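Glucuronoarabinoxylan endo-1,4-beta-xylanase (PDB 4FMV) probably cleaves internal beta-1,4 linkages of xylan as a glycoside hydrolase of family 30, this piece being its (beta/alpha)8 barrel and attached beta domain. Local coordinates at residues S36-D40 / L41-I45. Numbering follows the deposited sequence.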
ATOM      1  N   SER A  36     -15.053  -9.698  -4.160  1.00 11.55           N
ATOM      2  CA  SER A  36     -15.527  -8.675  -3.230  1.00 10.28           C
ATOM      3  C   SER A  36     -14.498  -7.554  -3.094  1.00 10.77           C
ATOM      4  O   SER A  36     -14.841  -6.372  -3.157  1.00 12.71           O
ATOM      5  CB  SER A  36     -15.827  -9.279  -1.852  1.00  9.83           C
ATOM      6  OG  SER A  36     -16.936 -10.171  -1.897  1.00 10.92           O
ATOM      7  N   LEU A  37     -13.239  -7.935  -2.884  1.00  9.09           N
ATOM      8  CA  LEU A  37     -12.182  -6.958  -2.626  1.00 10.75           C
ATOM      9  C   LEU A  37     -11.671  -6.274  -3.890  1.00  9.93           C
ATOM     10  O   LEU A  37     -11.498  -5.043  -3.922  1.00  8.57           O
ATOM     11  CB  LEU A  37     -11.012  -7.633  -1.899  1.00  8.22           C
ATOM     12  CG  LEU A  37     -11.360  -8.121  -0.487  1.00 11.28           C
ATOM     13  CD1 LEU A  37     -10.122  -8.569   0.216  1.00 14.96           C
ATOM     14  CD2 LEU A  37     -12.042  -6.991   0.314  1.00 12.06           C
ATOM     15  N   TYR A  38     -11.360  -7.082  -4.901  1.00  7.25           N
ATOM     16  CA  TYR A  38     -10.819  -6.559  -6.146  1.00  8.02           C
ATOM     17  C   TYR A  38     -11.847  -6.056  -7.149  1.00 13.31           C
ATOM     18  O   TYR A  38     -11.544  -5.128  -7.901  1.00 11.81           O
ATOM     19  CB  TYR A  38      -9.730  -7.487  -6.730  1.00  6.69           C
ATOM     20  CG  TYR A  38      -8.514  -7.392  -5.831  1.00 10.72           C
ATOM     21  CD1 TYR A  38      -8.497  -8.028  -4.580  1.00 10.36           C
ATOM     22  CD2 TYR A  38      -7.439  -6.578  -6.165  1.00 10.94           C
ATOM     23  CE1 TYR A  38      -7.413  -7.904  -3.717  1.00  9.56           C
ATOM     24  CE2 TYR A  38      -6.347  -6.443  -5.300  1.00 10.31           C
ATOM     25  CZ  TYR A  38      -6.345  -7.106  -4.086  1.00 10.27           C
ATOM     26  OH  TYR A  38      -5.270  -6.963  -3.230  1.00  8.96           O
ATOM     27  N   GLY A  39     -12.993  -6.735  -7.265  1.00 14.25           N
ATOM     28  CA  GLY A  39     -14.129  -6.159  -7.982  1.00 13.72           C
ATOM     29  C   GLY A  39     -15.017  -5.101  -7.340  1.00 12.21           C
ATOM     30  O   GLY A  39     -14.964  -3.931  -7.730  1.00 12.20           O
ATOM     31  N   ASP A  40     -15.696  -5.470  -6.247  1.00 10.91           N
ATOM     32  CA  ASP A  40     -16.696  -4.613  -5.603  1.00 10.43           C
ATOM     33  C   ASP A  40     -16.023  -3.390  -5.007  1.00 10.06           C
ATOM     34  O   ASP A  40     -16.480  -2.285  -5.235  1.00 12.25           O
ATOM     35  CB  ASP A  40     -17.461  -5.337  -4.464  1.00 14.66           C
ATOM     36  CG  ASP A  40     -18.413  -6.430  -4.974  1.00 16.10           C
ATOM     37  OD1 ASP A  40     -18.692  -6.468  -6.185  1.00 18.32           O
ATOM     38  OD2 ASP A  40     -18.880  -7.251  -4.161  1.00 15.37           O
ATOM     39  N   LEU A  41     -14.968  -3.601  -4.218  1.00  6.91           N
ATOM     40  CA  LEU A  41     -14.246  -2.487  -3.597  1.00 11.15           C
ATOM     41  C   LEU A  41     -13.102  -1.926  -4.443  1.00 11.20           C
ATOM     42  O   LEU A  41     -12.411  -0.994  -4.019  1.00 11.56           O
ATOM     43  CB  LEU A  41     -13.714  -2.867  -2.217  1.00 10.12           C
ATOM     44  CG  LEU A  41     -14.758  -3.430  -1.256  1.00 14.31           C
ATOM     45  CD1 LEU A  41     -14.176  -3.665   0.135  1.00 16.24           C
ATOM     46  CD2 LEU A  41     -15.991  -2.548  -1.178  1.00 13.15           C
ATOM     47  N   GLY A  42     -12.878  -2.515  -5.612  1.00  8.48           N
ATOM     48  CA  GLY A  42     -11.930  -1.971  -6.572  1.00 10.80           C
ATOM     49  C   GLY A  42     -10.465  -1.906  -6.145  1.00  9.55           C
ATOM     50  O   GLY A  42      -9.725  -1.046  -6.640  1.00  9.67           O
ATOM     51  N   TYR A  43     -10.022  -2.796  -5.255  1.00 11.92           N
ATOM     52  CA  TYR A  43      -8.599  -2.811  -4.879  1.00 11.89           C
ATOM     53  C   TYR A  43      -7.738  -2.978  -6.136  1.00 14.02           C
ATOM     54  O   TYR A  43      -8.010  -3.832  -6.999  1.00 10.35           O
ATOM     55  CB  TYR A  43      -8.252  -3.928  -3.909  1.00  9.71           C
ATOM     56  CG  TYR A  43      -8.791  -3.786  -2.520  1.00  7.92           C
ATOM     57  CD1 TYR A  43      -9.739  -2.826  -2.207  1.00  9.23           C
ATOM     58  CD2 TYR A  43      -8.328  -4.612  -1.502  1.00  6.07           C
ATOM     59  CE1 TYR A  43     -10.252  -2.727  -0.907  1.00  9.31           C
ATOM     60  CE2 TYR A  43      -8.837  -4.521  -0.226  1.00  6.54           C
ATOM     61  CZ  TYR A  43      -9.783  -3.577   0.072  1.00  7.86           C
ATOM     62  OH  TYR A  43     -10.278  -3.502   1.369  1.00 12.01           O
ATOM     63  N   SER A  44      -6.773  -2.075  -6.281  1.00 13.91           N
ATOM     64  CA  SER A  44      -5.881  -2.034  -7.438  1.00 12.78           C
ATOM     65  C   SER A  44      -4.450  -2.604  -7.255  1.00  6.85           C
ATOM     66  O   SER A  44      -3.632  -2.503  -8.160  1.00  6.83           O
ATOM     67  CB  SER A  44      -5.856  -0.606  -7.970  1.00 11.83           C
ATOM     68  OG  SER A  44      -5.552   0.253  -6.887  1.00 13.08           O
ATOM     69  N   ILE A  45      -4.130  -3.126  -6.073  1.00  7.04           N
ATOM     70  CA  ILE A  45      -2.811  -3.696  -5.827  1.00  8.40           C
ATOM     71  C   ILE A  45      -2.939  -4.928  -4.924  1.00  8.70           C
ATOM     72  O   ILE A  45      -3.686  -4.908  -3.945  1.00 10.28           O
ATOM     73  CB  ILE A  45      -1.842  -2.684  -5.138  1.00 11.93           C
ATOM     74  CG1 ILE A  45      -1.769  -1.369  -5.913  1.00 12.62           C
ATOM     75  CG2 ILE A  45      -0.440  -3.300  -4.971  1.00 12.62           C
ATOM     76  CD1 ILE A  45      -0.900  -0.285  -5.219  1.00  3.72           C
TER
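The hydroxyl of Tyr38 donates to the carbonyl of Ile45, OH to O 2.7 Å, so the phenol of the last helical turn reaches past the loop to the first residue of the next strand. The oxygen is approached from 33° out of its carbonyl plane. With CG beside the backbone N (chi1 -70°), the Tyr38 ring runs along the outgoing chain, and Tyr43 sits over one face: its CB lies 3.6 Å from the ring centroid in a CH-pi contact. The Tyr43 ring then turns its edge to that same face, a T-shaped pair with planes at 73°. Leu37 packs against a face of the Tyr43 ring, its CB 4.1 Å from CD2 of Tyr43, while its CD2 meets CD1 of Leu41 at 4.0 Å.

The helix itself ends in a wider pi-type turn, Leu41 N to Ser36 O at 3.0 Å. Gly42, with positive phi, then breaks the spiral, and Tyr43 N turns back to Leu37 O at 3.0 Å. Gly39 O accepts a weak bond from Gly42 N and a further hydrogen bond from the NZ of Lys292, which also reaches Asp40 O.

This is the turn of a barrel beta-alpha-beta unit, joining helix 31-40 to strand 45-49, which runs parallel to strand 11-22. Helix 282-291 packs on Leu41 and Tyr43 and supplies Ala284 O to the Tyr43 hydroxyl; Ile45 nestles against strands 82-86 and 261-266.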